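Local coordinates for protein extracellular ligand-binding receptor (Desulfohalobium retbaense DSM 5692, PDB 5ERE) that probably acts as an extracellular sensor, holding 4-methyl-2-oxopentanoate (ketoleucine) in a periplasmic-binding-protein module and cytosine in a tandem PAS region, at residues R345-A350 with L438-F443; T357-D362 with C381-A386; A366-L371 with G451-L456; Y377-V382 with T457-F462; P421-A426 with H551-R556. One frame throughout, in Å; residues are numbered along the deposited sequence.

Interaction 1: residues R345-A350 with L438-F443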
# COMPACT_ATOMS: atom_id res chain seq x y z
N ARG A 345 8.89 -0.73 28.61
CA ARG A 345 9.80 -1.73 29.19
C ARG A 345 11.26 -1.26 29.23
O ARG A 345 11.99 -1.51 30.22
CB ARG A 345 9.74 -3.02 28.39
CG ARG A 345 8.78 -4.03 28.92
CD ARG A 345 9.03 -5.36 28.25
NE ARG A 345 8.33 -5.46 26.97
CZ ARG A 345 8.87 -5.26 25.77
NH1 ARG A 345 10.17 -4.95 25.63
NH2 ARG A 345 8.11 -5.37 24.69
N SER A 346 11.71 -0.61 28.17
CA SER A 346 13.12 -0.20 28.12
C SER A 346 13.38 0.90 29.14
O SER A 346 14.41 0.93 29.78
CB SER A 346 13.51 0.29 26.72
OG SER A 346 12.88 1.54 26.43
N VAL A 347 12.44 1.82 29.28
CA VAL A 347 12.59 2.91 30.24
C VAL A 347 12.46 2.40 31.67
O VAL A 347 13.13 2.89 32.56
CB VAL A 347 11.53 4.05 29.97
CG1 VAL A 347 11.64 5.14 30.99
CG2 VAL A 347 11.75 4.65 28.61
N ALA A 348 11.57 1.44 31.90
CA ALA A 348 11.44 0.86 33.23
C ALA A 348 12.74 0.17 33.62
O ALA A 348 13.22 0.33 34.74
CB ALA A 348 10.30 -0.12 33.27
N ALA A 349 13.32 -0.59 32.70
CA ALA A 349 14.62 -1.22 32.93
C ALA A 349 15.69 -0.19 33.21
O ALA A 349 16.54 -0.39 34.07
CB ALA A 349 15.03 -2.07 31.73
N ALA A 350 15.66 0.94 32.49
CA ALA A 350 16.70 1.93 32.67
C ALA A 350 16.58 2.57 34.05
O ALA A 350 17.58 2.88 34.69
CB ALA A 350 16.68 2.99 31.55
N LEU A 438 7.85 9.80 27.53
CA LEU A 438 7.54 8.69 28.43
C LEU A 438 8.56 8.68 29.55
O LEU A 438 9.77 8.58 29.29
CB LEU A 438 7.54 7.35 27.68
CG LEU A 438 7.40 6.05 28.47
CD1 LEU A 438 6.18 6.02 29.33
CD2 LEU A 438 7.35 4.90 27.49
N GLU A 439 8.09 8.81 30.80
CA GLU A 439 9.00 8.86 31.96
C GLU A 439 8.71 7.82 33.02
O GLU A 439 7.55 7.52 33.33
CB GLU A 439 8.97 10.22 32.63
CG GLU A 439 9.28 11.40 31.70
CD GLU A 439 10.36 12.37 32.24
OE1 GLU A 439 11.02 12.07 33.26
OE2 GLU A 439 10.56 13.44 31.61
N HIS A 440 9.77 7.26 33.58
CA HIS A 440 9.64 6.42 34.77
C HIS A 440 10.40 7.07 35.92
O HIS A 440 11.48 7.63 35.73
CB HIS A 440 10.17 5.01 34.52
CG HIS A 440 9.23 4.14 33.74
ND1 HIS A 440 8.68 2.99 34.26
CD2 HIS A 440 8.73 4.27 32.49
CE1 HIS A 440 7.90 2.43 33.35
NE2 HIS A 440 7.91 3.19 32.27
N PRO A 441 9.83 6.96 37.13
CA PRO A 441 10.56 7.44 38.31
C PRO A 441 11.73 6.54 38.65
O PRO A 441 11.73 5.33 38.35
CB PRO A 441 9.50 7.39 39.42
CG PRO A 441 8.59 6.27 39.01
CD PRO A 441 8.55 6.32 37.50
N VAL A 442 12.70 7.15 39.29
CA VAL A 442 13.88 6.45 39.77
C VAL A 442 14.03 6.55 41.27
O VAL A 442 13.92 7.62 41.84
CB VAL A 442 15.17 7.02 39.13
CG1 VAL A 442 16.39 6.27 39.65
CG2 VAL A 442 15.08 6.97 37.61
N PHE A 443 14.34 5.42 41.90
CA PHE A 443 14.53 5.36 43.35
C PHE A 443 15.91 4.81 43.69
O PHE A 443 16.37 3.85 43.05
CB PHE A 443 13.44 4.50 44.01
CG PHE A 443 12.04 4.87 43.61
CD1 PHE A 443 11.48 4.35 42.46
CD2 PHE A 443 11.30 5.76 44.36
CE1 PHE A 443 10.20 4.71 42.07
CE2 PHE A 443 10.04 6.11 43.99
CZ PHE A 443 9.48 5.59 42.84
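His440, whose imidazole packs on Val347 and Ala348, hydrogen-bonds through NE2 to the OD1 of Asp344, one turn back on the same helix; that oxygen is gripped twice, because His551 NE2 binds it as well. No hydrogen bond joins 345-350 to 438-443, so the rest of the contact is packing. One face of the imidazole lies against the helix backbone, with Ala348 N 3.9 Å above the ring plane and over its centre. Val347 CG1, anti to the backbone N (chi1 177°), reaches 3.4 Å from His440 CD2. At another corner of the ring Ala348 CB sits 3.5 Å from His440 CE1, and so small a side chain suits a helix backbone drawn this close to a flat group. An alanine in place of His440 would probably leave Asp344 with one imidazole partner fewer and open a gap beside Val347 CG1. The neighbouring Glu439 points away from the helix; its OE1 is hydrogen-bonded to Ser452 OG and its side chain touches the bound cytosine. Segment 345-350 runs at 21° to 438-443; such a long helix on the face of the antiparallel sheet away from the ligand is characteristic of the PAS-like Cache sensor domain.

Interaction 2: residues T357-D362 with C381-A386. With CYT (6-aminopyrimidin-2(1H)-one), chain C.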
# COMPACT_ATOMS: atom_id res chain seq x y z
N THR A 357 23.52 4.03 40.16
CA THR A 357 24.43 4.98 39.51
C THR A 357 24.15 6.45 39.82
O THR A 357 25.04 7.29 39.77
CB THR A 357 24.36 4.81 37.98
OG1 THR A 357 23.11 5.33 37.48
CG2 THR A 357 24.47 3.35 37.59
N GLY A 358 22.90 6.76 40.12
CA GLY A 358 22.46 8.15 40.19
C GLY A 358 22.11 8.61 38.79
O GLY A 358 22.09 7.81 37.86
N LEU A 359 21.84 9.90 38.64
CA LEU A 359 21.33 10.46 37.38
C LEU A 359 22.39 11.23 36.60
O LEU A 359 22.22 11.46 35.40
CB LEU A 359 20.17 11.40 37.66
CG LEU A 359 18.93 10.89 38.40
CD1 LEU A 359 17.85 11.98 38.41
CD2 LEU A 359 18.38 9.60 37.78
N ARG A 360 23.45 11.65 37.28
CA ARG A 360 24.56 12.37 36.65
C ARG A 360 25.78 11.47 36.47
O ARG A 360 25.93 10.45 37.17
CB ARG A 360 24.95 13.60 37.49
CG ARG A 360 23.85 14.63 37.66
CD ARG A 360 24.34 15.77 38.55
NE ARG A 360 24.14 17.10 37.95
CZ ARG A 360 23.30 18.04 38.41
NH1 ARG A 360 22.55 17.85 39.50
NH2 ARG A 360 23.22 19.20 37.77
N GLY A 361 26.64 11.82 35.52
CA GLY A 361 27.93 11.15 35.36
C GLY A 361 28.01 10.01 34.37
O GLY A 361 27.03 9.63 33.72
N ASP A 362 29.21 9.44 34.26
CA ASP A 362 29.52 8.53 33.17
C ASP A 362 28.74 7.23 33.22
O ASP A 362 28.37 6.70 32.17
CB ASP A 362 31.04 8.22 33.16
CG ASP A 362 31.89 9.46 32.95
OD1 ASP A 362 31.34 10.52 32.58
OD2 ASP A 362 33.12 9.39 33.16
N CYS A 381 17.09 10.92 25.14
CA CYS A 381 16.83 10.39 26.46
C CYS A 381 17.49 11.27 27.50
O CYS A 381 18.64 11.69 27.34
CB CYS A 381 17.33 8.94 26.60
SG CYS A 381 16.71 7.77 25.38
N VAL A 382 16.77 11.55 28.57
CA VAL A 382 17.30 12.36 29.65
C VAL A 382 17.03 11.77 31.01
O VAL A 382 16.14 10.91 31.19
CB VAL A 382 16.72 13.78 29.62
CG1 VAL A 382 17.01 14.47 28.31
CG2 VAL A 382 15.21 13.76 29.90
N THR A 383 17.80 12.25 31.97
CA THR A 383 17.46 12.09 33.36
C THR A 383 17.13 13.47 33.88
O THR A 383 17.65 14.47 33.38
CB THR A 383 18.57 11.44 34.19
OG1 THR A 383 19.79 12.17 34.04
CG2 THR A 383 18.75 10.01 33.75
N VAL A 384 16.25 13.48 34.89
CA VAL A 384 15.63 14.67 35.47
C VAL A 384 15.62 14.51 36.99
O VAL A 384 15.08 13.52 37.49
CB VAL A 384 14.18 14.86 34.96
CG1 VAL A 384 13.56 16.14 35.54
CG2 VAL A 384 14.13 14.88 33.44
N ASP A 385 16.20 15.46 37.72
CA ASP A 385 16.31 15.32 39.18
C ASP A 385 15.02 15.67 39.94
O ASP A 385 14.01 16.10 39.36
CB ASP A 385 17.49 16.15 39.73
CG ASP A 385 17.29 17.67 39.59
OD1 ASP A 385 16.14 18.16 39.48
OD2 ASP A 385 18.32 18.39 39.61
N ALA A 386 15.09 15.50 41.26
CA ALA A 386 13.92 15.66 42.13
C ALA A 386 13.32 17.07 42.04
O ALA A 386 12.20 17.30 42.48
CB ALA A 386 14.30 15.30 43.57
N3 CYT C . 12.44 17.28 26.93
C4 CYT C . 12.76 16.04 27.30
N1 CYT C . 10.69 17.30 28.55
C2 CYT C . 11.41 17.95 27.53
O2 CYT C . 11.07 19.10 27.17
N4 CYT C . 13.81 15.44 26.67
C5 CYT C . 12.04 15.36 28.34
C6 CYT C . 11.02 16.02 28.93
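The turn between helices 324-357 and 362-374 of the Cache-type sensor domain is fastened here to strand 378-385, with Leu359 meeting Thr383 at the centre. The single hydrogen bond across the contact runs from Thr383 OG1 to Leu359 O, 2.9 Å away. Thr383 places OG1 between its backbone N and carbonyl carbon (chi1 55°), the crowded position, and from there the hydroxyl approaches the carbonyl at 129°, tilted from its plane. The leucine also packs with its own side chain: CD2 lies 4.0 Å from Thr383 CB, while Leu359 CD1 reaches 3.3 Å from the backbone O of Val384. Threonine suits this place because it offers a donor and a methyl group together. Farther out, Arg360 NH1 and Asp385 OD2 are 4.3 Å apart, an attraction of charges alone, since no N-H points at the oxygen; Asp385 turns its other oxygen to Thr387 OG1 and Thr389 N. Gly358, with positive phi, is the first residue to leave the helical conformation, and Gly361 is the N-cap of the next helix. One step back from Thr383, Val382 lines the cytosine pocket, its CG1 3.7 Å from cytosine N4. The chemistry thus implies a turn held by one buried, directional bond and the packing of Leu359 against Thr383 and Val384, with the more distant charge pair likely to add little.

Interaction 3: residues A366-L371 with G451-L456. With CYT (6-aminopyrimidin-2(1H)-one), chain C.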
# COMPACT_ATOMS: atom_id res chain seq x y z
N ALA A 366 25.93 6.16 30.32
CA ALA A 366 26.00 4.89 29.60
C ALA A 366 24.64 4.19 29.52
O ALA A 366 24.30 3.54 28.52
CB ALA A 366 27.02 3.94 30.29
N ILE A 367 23.90 4.28 30.61
CA ILE A 367 22.53 3.78 30.65
C ILE A 367 21.73 4.55 29.59
O ILE A 367 21.04 3.95 28.76
CB ILE A 367 21.97 3.91 32.06
CG1 ILE A 367 22.72 2.90 32.96
CG2 ILE A 367 20.47 3.67 32.11
CD1 ILE A 367 22.57 3.13 34.47
N LEU A 368 21.89 5.86 29.57
CA LEU A 368 21.18 6.72 28.62
C LEU A 368 21.55 6.41 27.18
O LEU A 368 20.67 6.31 26.32
CB LEU A 368 21.44 8.20 28.93
CG LEU A 368 20.68 8.81 30.14
CD1 LEU A 368 21.00 10.28 30.28
CD2 LEU A 368 19.15 8.60 30.08
N GLU A 369 22.85 6.22 26.91
CA GLU A 369 23.29 5.96 25.56
C GLU A 369 22.71 4.68 25.02
O GLU A 369 22.41 4.58 23.84
CB GLU A 369 24.83 5.88 25.52
CG GLU A 369 25.46 7.22 25.75
CD GLU A 369 25.44 8.06 24.53
OE1 GLU A 369 25.00 7.52 23.50
OE2 GLU A 369 25.91 9.22 24.56
N THR A 370 22.65 3.67 25.87
CA THR A 370 22.06 2.37 25.50
C THR A 370 20.51 2.51 25.31
O THR A 370 19.95 2.06 24.33
CB THR A 370 22.38 1.33 26.59
OG1 THR A 370 23.80 1.11 26.64
CG2 THR A 370 21.68 -0.01 26.35
N LEU A 371 19.86 3.17 26.25
CA LEU A 371 18.39 3.38 26.18
C LEU A 371 17.97 4.00 24.84
O LEU A 371 16.99 3.59 24.20
CB LEU A 371 17.94 4.26 27.34
CG LEU A 371 16.42 4.57 27.39
CD1 LEU A 371 15.60 3.31 27.58
CD2 LEU A 371 16.18 5.54 28.49
N GLY A 451 14.30 11.22 41.13
CA GLY A 451 13.98 11.86 39.86
C GLY A 451 13.44 10.87 38.86
O GLY A 451 12.75 9.91 39.22
N SER A 452 13.76 11.08 37.59
CA SER A 452 13.11 10.30 36.55
C SER A 452 13.98 10.15 35.33
O SER A 452 14.89 10.94 35.11
CB SER A 452 11.77 10.94 36.16
OG SER A 452 11.98 12.27 35.69
N VAL A 453 13.65 9.14 34.53
CA VAL A 453 14.31 8.88 33.28
C VAL A 453 13.27 8.88 32.18
O VAL A 453 12.15 8.37 32.35
CB VAL A 453 15.13 7.55 33.34
CG1 VAL A 453 14.24 6.36 33.65
CG2 VAL A 453 15.90 7.32 32.06
N SER A 454 13.65 9.50 31.06
CA SER A 454 12.75 9.84 29.93
C SER A 454 13.18 9.35 28.54
O SER A 454 14.37 9.30 28.22
CB SER A 454 12.61 11.36 29.88
OG SER A 454 12.18 11.83 28.61
N VAL A 455 12.21 8.94 27.73
CA VAL A 455 12.38 8.86 26.27
C VAL A 455 11.43 9.87 25.68
O VAL A 455 10.24 9.81 25.94
CB VAL A 455 12.06 7.47 25.67
CG1 VAL A 455 12.08 7.51 24.14
CG2 VAL A 455 13.10 6.44 26.14
N LEU A 456 11.99 10.81 24.91
CA LEU A 456 11.22 11.74 24.12
C LEU A 456 11.14 11.22 22.67
O LEU A 456 12.15 10.91 22.04
CB LEU A 456 11.87 13.14 24.18
CG LEU A 456 11.41 14.15 23.14
CD1 LEU A 456 9.96 14.50 23.32
CD2 LEU A 456 12.28 15.44 23.22
N3 CYT C . 12.44 17.28 26.93
C4 CYT C . 12.76 16.04 27.30
N1 CYT C . 10.69 17.30 28.55
C2 CYT C . 11.41 17.95 27.53
O2 CYT C . 11.07 19.10 27.17
N4 CYT C . 13.81 15.44 26.67
C5 CYT C . 12.04 15.36 28.34
C6 CYT C . 11.02 16.02 28.93
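Leu368 and Leu371 on the helix meet Val453 and Val455 on the strand, and the contact between them is wholly apolar. Val453 CG2 is shared by both leucines: it lies 4.0 Å from Leu368 CD2, the two side chains passing alongside one another, pointed opposite ways, and at the same separation from Leu371 CD2. That methyl is anti to the backbone N, a placement that turns it to the helix. Leu371 CD2 also touches Val455 CG2 at 4.0 Å, so a single methyl of the leucine bridges two residues on the same face of the strand. The spacing is that of ordinary methyl packing, and it suits the residue types: leucines are long enough to span axes 10.2 Å apart, while beta-branched valines favour the extended backbone and offer short, rigid side chains.

The polar side chains of the strand belong to its other face. Ser454 points away from the helix and places OG 3.5 Å from cytosine C5, while the same hydroxyl is hydrogen-bonded to Asp437. Leu456 follows on that face, its CD2 3.8 Å from cytosine N4, giving the base an apolar neighbour. Ser452 OG, in turn, bonds to Glu439.

Within the fold, strand 449-457 runs between strands 378-385 and 434-443 of the antiparallel sheet. Helix 362-374 lies on it, the segments 366-371 and 451-456 running at 28°, and helix 324-357 packs beside it, with Val347 on Val455 and Leu354 on Val453.

Interaction 4: residues Y377-V382 with T457-F462. With CYT (6-aminopyrimidin-2(1H)-one), chain C; ACY (acetic acid), chain D.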
# COMPACT_ATOMS: atom_id res chain seq x y z
N TYR A 377 12.40 5.01 17.91
CA TYR A 377 11.53 6.21 17.72
C TYR A 377 11.85 7.34 18.68
O TYR A 377 11.11 8.33 18.76
CB TYR A 377 10.03 5.83 17.84
CG TYR A 377 9.62 4.91 16.73
CD1 TYR A 377 9.46 5.39 15.43
CD2 TYR A 377 9.51 3.53 16.95
CE1 TYR A 377 9.12 4.54 14.39
CE2 TYR A 377 9.16 2.67 15.92
CZ TYR A 377 8.96 3.18 14.65
OH TYR A 377 8.64 2.31 13.64
N ALA A 378 12.98 7.22 19.38
CA ALA A 378 13.46 8.29 20.26
C ALA A 378 14.15 9.41 19.49
O ALA A 378 14.83 9.19 18.51
CB ALA A 378 14.43 7.73 21.31
N TYR A 379 13.97 10.60 20.01
CA TYR A 379 14.71 11.76 19.63
C TYR A 379 15.88 11.93 20.61
O TYR A 379 17.00 12.17 20.20
CB TYR A 379 13.81 12.98 19.65
CG TYR A 379 14.51 14.24 19.25
CD1 TYR A 379 14.67 14.56 17.91
CD2 TYR A 379 15.01 15.11 20.19
CE1 TYR A 379 15.28 15.72 17.52
CE2 TYR A 379 15.64 16.29 19.81
CZ TYR A 379 15.76 16.59 18.47
OH TYR A 379 16.38 17.74 18.09
N ASN A 380 15.59 11.81 21.91
CA ASN A 380 16.65 11.65 22.89
C ASN A 380 16.16 11.09 24.21
O ASN A 380 14.97 10.82 24.38
CB ASN A 380 17.42 12.97 23.12
CG ASN A 380 16.58 14.07 23.77
OD1 ASN A 380 15.61 13.83 24.46
ND2 ASN A 380 17.02 15.30 23.57
N CYS A 381 17.09 10.92 25.14
CA CYS A 381 16.83 10.39 26.46
C CYS A 381 17.49 11.27 27.50
O CYS A 381 18.64 11.69 27.34
CB CYS A 381 17.33 8.94 26.60
SG CYS A 381 16.71 7.77 25.38
N VAL A 382 16.77 11.55 28.57
CA VAL A 382 17.30 12.36 29.65
C VAL A 382 17.03 11.77 31.01
O VAL A 382 16.14 10.91 31.19
CB VAL A 382 16.72 13.78 29.62
CG1 VAL A 382 17.01 14.47 28.31
CG2 VAL A 382 15.21 13.76 29.90
N THR A 457 9.93 11.09 22.14
CA THR A 457 9.77 10.53 20.78
C THR A 457 10.09 11.60 19.70
O THR A 457 10.09 12.77 19.97
CB THR A 457 8.34 9.98 20.56
OG1 THR A 457 7.41 11.02 20.81
CG2 THR A 457 8.04 8.81 21.48
N GLN A 458 10.39 11.13 18.49
CA GLN A 458 10.65 11.95 17.31
C GLN A 458 9.47 12.86 16.99
O GLN A 458 8.36 12.50 17.33
CB GLN A 458 10.89 11.06 16.11
CG GLN A 458 12.20 10.25 16.12
CD GLN A 458 13.39 11.04 15.57
OE1 GLN A 458 13.22 11.88 14.69
NE2 GLN A 458 14.59 10.75 16.07
N PRO A 459 9.71 14.02 16.33
CA PRO A 459 8.64 14.92 15.90
C PRO A 459 7.64 14.24 14.98
O PRO A 459 6.48 14.58 15.04
CB PRO A 459 9.37 16.05 15.14
CG PRO A 459 10.78 15.93 15.43
CD PRO A 459 11.05 14.52 15.94
N ASP A 460 8.08 13.30 14.15
CA ASP A 460 7.18 12.64 13.21
C ASP A 460 6.84 11.21 13.65
O ASP A 460 6.67 10.33 12.81
CB ASP A 460 7.78 12.60 11.81
CG ASP A 460 9.02 11.74 11.75
OD1 ASP A 460 9.62 11.54 12.84
OD2 ASP A 460 9.36 11.23 10.65
N PHE A 461 6.76 11.01 14.96
CA PHE A 461 6.52 9.69 15.55
C PHE A 461 5.28 9.01 14.94
O PHE A 461 5.34 7.94 14.35
CB PHE A 461 6.38 9.84 17.09
CG PHE A 461 5.92 8.57 17.78
CD1 PHE A 461 6.82 7.50 17.99
CD2 PHE A 461 4.63 8.44 18.22
CE1 PHE A 461 6.41 6.35 18.61
CE2 PHE A 461 4.21 7.26 18.84
CZ PHE A 461 5.09 6.23 19.04
N PHE A 462 4.12 9.64 15.09
CA PHE A 462 2.93 8.99 14.60
C PHE A 462 2.91 8.85 13.09
O PHE A 462 2.60 7.79 12.58
CB PHE A 462 1.69 9.76 15.06
CG PHE A 462 1.36 9.56 16.50
CD1 PHE A 462 0.95 8.32 16.96
CD2 PHE A 462 1.43 10.61 17.40
CE1 PHE A 462 0.63 8.12 18.30
CE2 PHE A 462 1.13 10.43 18.74
CZ PHE A 462 0.72 9.18 19.18
N3 CYT C . 12.44 17.28 26.93
C4 CYT C . 12.76 16.04 27.30
N1 CYT C . 10.69 17.30 28.55
C2 CYT C . 11.41 17.95 27.53
O2 CYT C . 11.07 19.10 27.17
N4 CYT C . 13.81 15.44 26.67
C5 CYT C . 12.04 15.36 28.34
C6 CYT C . 11.02 16.02 28.93
C ACY D . 3.66 13.09 14.66
O ACY D . 3.77 12.55 13.51
OXT ACY D . 3.84 12.49 15.74
CH3 ACY D . 3.29 14.56 14.75
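Phe461 turns its edge toward the face of Tyr377 in an offset edge-to-face pair, the ring planes at 89° and the centroids 5.8 Å apart. In the plane of the Phe461 ring lies Tyr377 CB, 3.6 Å from CD1, and Phe462 CZ is also at its edge. Over one face of Phe461 stands Thr457 CG2, while Phe461 CD2 in turn sits 3.7 Å above the centre of the Phe462 ring. The ring of Tyr379 packs separately: its CD1 touches Pro459 CD at 4.1 Å, and the ring is stacked on Tyr398 and meets Phe433 edge to face.

Gln458 donates two hydrogen bonds, one from its backbone and one from its side chain. The backbone N bonds to Tyr377 O at 2.9 Å. A bend at chi2 (-86°) sets CD back toward the strand, and NE2 beyond it lies 2.9 Å from Ala378 O, with the oxygen close to the amide plane but the donor well above the plane of the carbonyl. An alanine at Gln458 would probably keep the backbone bond but leave Ala378 O without its amide donor. Glutamine suits the place, being long and flexible enough to bridge to the next carbonyl.

Ala378 and Thr457 form an antiparallel non-hydrogen-bonded pair, after which Tyr379 and Asn380 opposite Leu456 make a classic beta bulge. A type I turn from Gln458 to Phe461 leads into helix 461-470, where Phe462 N hydrogen-bonds an acetic acid, probably from the crystallisation liquor. The corner lies where strand 378-385 starts and its antiparallel neighbour 449-457 ends, with Ile339 of helix 324-357 touching both Tyr377 and Phe461.

Interaction 5: residues P421-A426 with H551-R556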
# COMPACT_ATOMS: atom_id res chain seq x y z
N PRO A 421 5.10 6.07 36.74
CA PRO A 421 5.39 6.39 35.34
C PRO A 421 4.31 7.25 34.71
O PRO A 421 3.15 7.16 35.09
CB PRO A 421 5.42 5.04 34.64
CG PRO A 421 5.59 4.03 35.73
CD PRO A 421 4.97 4.61 36.95
N VAL A 422 4.69 8.03 33.72
CA VAL A 422 3.74 8.87 32.97
C VAL A 422 4.05 8.83 31.48
O VAL A 422 5.19 8.55 31.05
CB VAL A 422 3.75 10.32 33.48
CG1 VAL A 422 3.28 10.39 34.94
CG2 VAL A 422 5.16 10.96 33.35
N LEU A 423 3.02 9.06 30.67
CA LEU A 423 3.16 9.35 29.25
C LEU A 423 2.58 10.73 29.07
O LEU A 423 1.45 10.95 29.48
CB LEU A 423 2.44 8.31 28.36
CG LEU A 423 2.59 8.52 26.84
CD1 LEU A 423 4.06 8.24 26.37
CD2 LEU A 423 1.63 7.68 26.04
N SER A 424 3.34 11.66 28.48
CA SER A 424 2.84 13.03 28.37
C SER A 424 1.79 13.17 27.26
O SER A 424 1.68 12.34 26.36
CB SER A 424 3.99 14.02 28.11
OG SER A 424 4.44 13.95 26.76
N GLN A 425 1.01 14.24 27.36
CA GLN A 425 0.27 14.77 26.22
C GLN A 425 1.30 15.31 25.22
O GLN A 425 2.43 15.48 25.58
CB GLN A 425 -0.65 15.93 26.66
CG GLN A 425 -1.60 15.65 27.78
CD GLN A 425 -2.67 14.61 27.42
OE1 GLN A 425 -2.93 14.34 26.24
NE2 GLN A 425 -3.28 14.02 28.44
N ALA A 426 0.88 15.61 24.00
CA ALA A 426 1.76 16.23 23.00
C ALA A 426 1.98 17.71 23.31
O ALA A 426 1.08 18.53 23.11
CB ALA A 426 1.17 16.05 21.62
N HIS A 551 -0.40 4.42 30.81
CA HIS A 551 -0.36 5.08 32.11
C HIS A 551 -1.43 6.16 32.25
O HIS A 551 -1.20 7.18 32.92
CB HIS A 551 1.02 5.71 32.36
CG HIS A 551 2.16 4.75 32.21
ND1 HIS A 551 2.23 3.57 32.92
CD2 HIS A 551 3.27 4.79 31.44
CE1 HIS A 551 3.34 2.93 32.60
NE2 HIS A 551 3.99 3.65 31.70
N GLY A 552 -2.59 5.93 31.62
CA GLY A 552 -3.73 6.83 31.73
C GLY A 552 -3.75 7.96 30.72
O GLY A 552 -4.66 8.79 30.74
N THR A 553 -2.76 7.99 29.84
CA THR A 553 -2.71 8.98 28.74
C THR A 553 -3.04 8.24 27.46
O THR A 553 -2.28 7.42 26.97
CB THR A 553 -1.36 9.67 28.64
OG1 THR A 553 -1.10 10.35 29.86
CG2 THR A 553 -1.31 10.70 27.44
N ASN A 554 -4.23 8.48 26.98
CA ASN A 554 -4.71 7.82 25.79
C ASN A 554 -4.97 8.81 24.65
O ASN A 554 -5.40 9.94 24.89
CB ASN A 554 -5.98 7.02 26.12
CG ASN A 554 -5.73 6.01 27.23
OD1 ASN A 554 -4.94 5.08 27.09
ND2 ASN A 554 -6.39 6.21 28.36
N TYR A 555 -4.69 8.36 23.43
CA TYR A 555 -4.93 9.10 22.20
C TYR A 555 -5.93 8.35 21.38
O TYR A 555 -5.91 7.10 21.33
CB TYR A 555 -3.64 9.28 21.38
CG TYR A 555 -2.49 9.73 22.20
CD1 TYR A 555 -2.40 11.03 22.66
CD2 TYR A 555 -1.50 8.84 22.55
CE1 TYR A 555 -1.33 11.42 23.45
CE2 TYR A 555 -0.46 9.22 23.31
CZ TYR A 555 -0.37 10.51 23.76
OH TYR A 555 0.71 10.85 24.54
N ARG A 556 -6.76 9.10 20.67
CA ARG A 556 -7.70 8.51 19.75
C ARG A 556 -7.07 8.38 18.39
O ARG A 556 -6.45 9.32 17.88
CB ARG A 556 -8.99 9.34 19.66
CG ARG A 556 -9.57 9.71 20.98
CD ARG A 556 -10.31 8.54 21.68
NE ARG A 556 -10.97 9.00 22.90
CZ ARG A 556 -10.71 8.58 24.14
NH1 ARG A 556 -9.79 7.65 24.37
NH2 ARG A 556 -11.38 9.09 25.17
O HOH W 1 0.23 9.14 31.77
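Thr553 holds OG1 anti to its carbonyl carbon (chi1 -60°), pointing it at the backbone of Leu423, and Leu423 sets CG anti to its own N (chi1 -178°), which carries the leucine toward Tyr555. The hydroxyl of Thr553 gives a 2.6 Å hydrogen bond to Leu423 O, an oxygen that also takes one from Arg414. Farther on, Tyr555 OH donates to Ser424 O at 2.5 Å, nearly along the C=O axis, with the oxygen in the plane of the ring. Beside this bond Leu423 CD2 lies 3.8 Å from Tyr555 CE2, so the tyrosine serves both as a donor and as a partner for apolar packing.

At the start of the contact Pro421 CB stands over the face of the His551 imidazole, whose NE2 is already engaged by Asp344; this is a CH-pi contact, with CB 3.6 Å from the ring centroid. One water fills the place between the strands, accepting from Leu423 N at 3.0 Å and donating to His551 O and to Thr553 OG1. His551 and Gly552, both with left-handed backbone angles, form the tight turn between strands 541-550 and 553-561, where glycine is the natural choice.

The two segments run roughly parallel without direct backbone bonding; hydroxyls and a water stand in for it. The chemistry therefore implies a buried joint, held by directional hydroxyl-to-carbonyl bonds and one bridging water, between the cytosine-binding sensor unit and the following sheet.

Overall arrangement
All five contacts lie in the later part of the chain, from helix 324-357 onward. Interaction 1 closes the loop from helix 324-357 to strand 434-443, and interaction 2, from the inter-helix turn to strand 378-385, is nested inside it. Interaction 3 crosses both, bringing helix 362-374 onto strand 449-457. Interaction 4 begins on the strand where interaction 2 ends and crosses interactions 1 and 3, joining that sheet to the start of helix 461-470. Interaction 5 follows interaction 2 in series but crosses the other three; it links strand 422-423 to strand 553-561 and so ties the cytosine-binding sheet to the second antiparallel sheet.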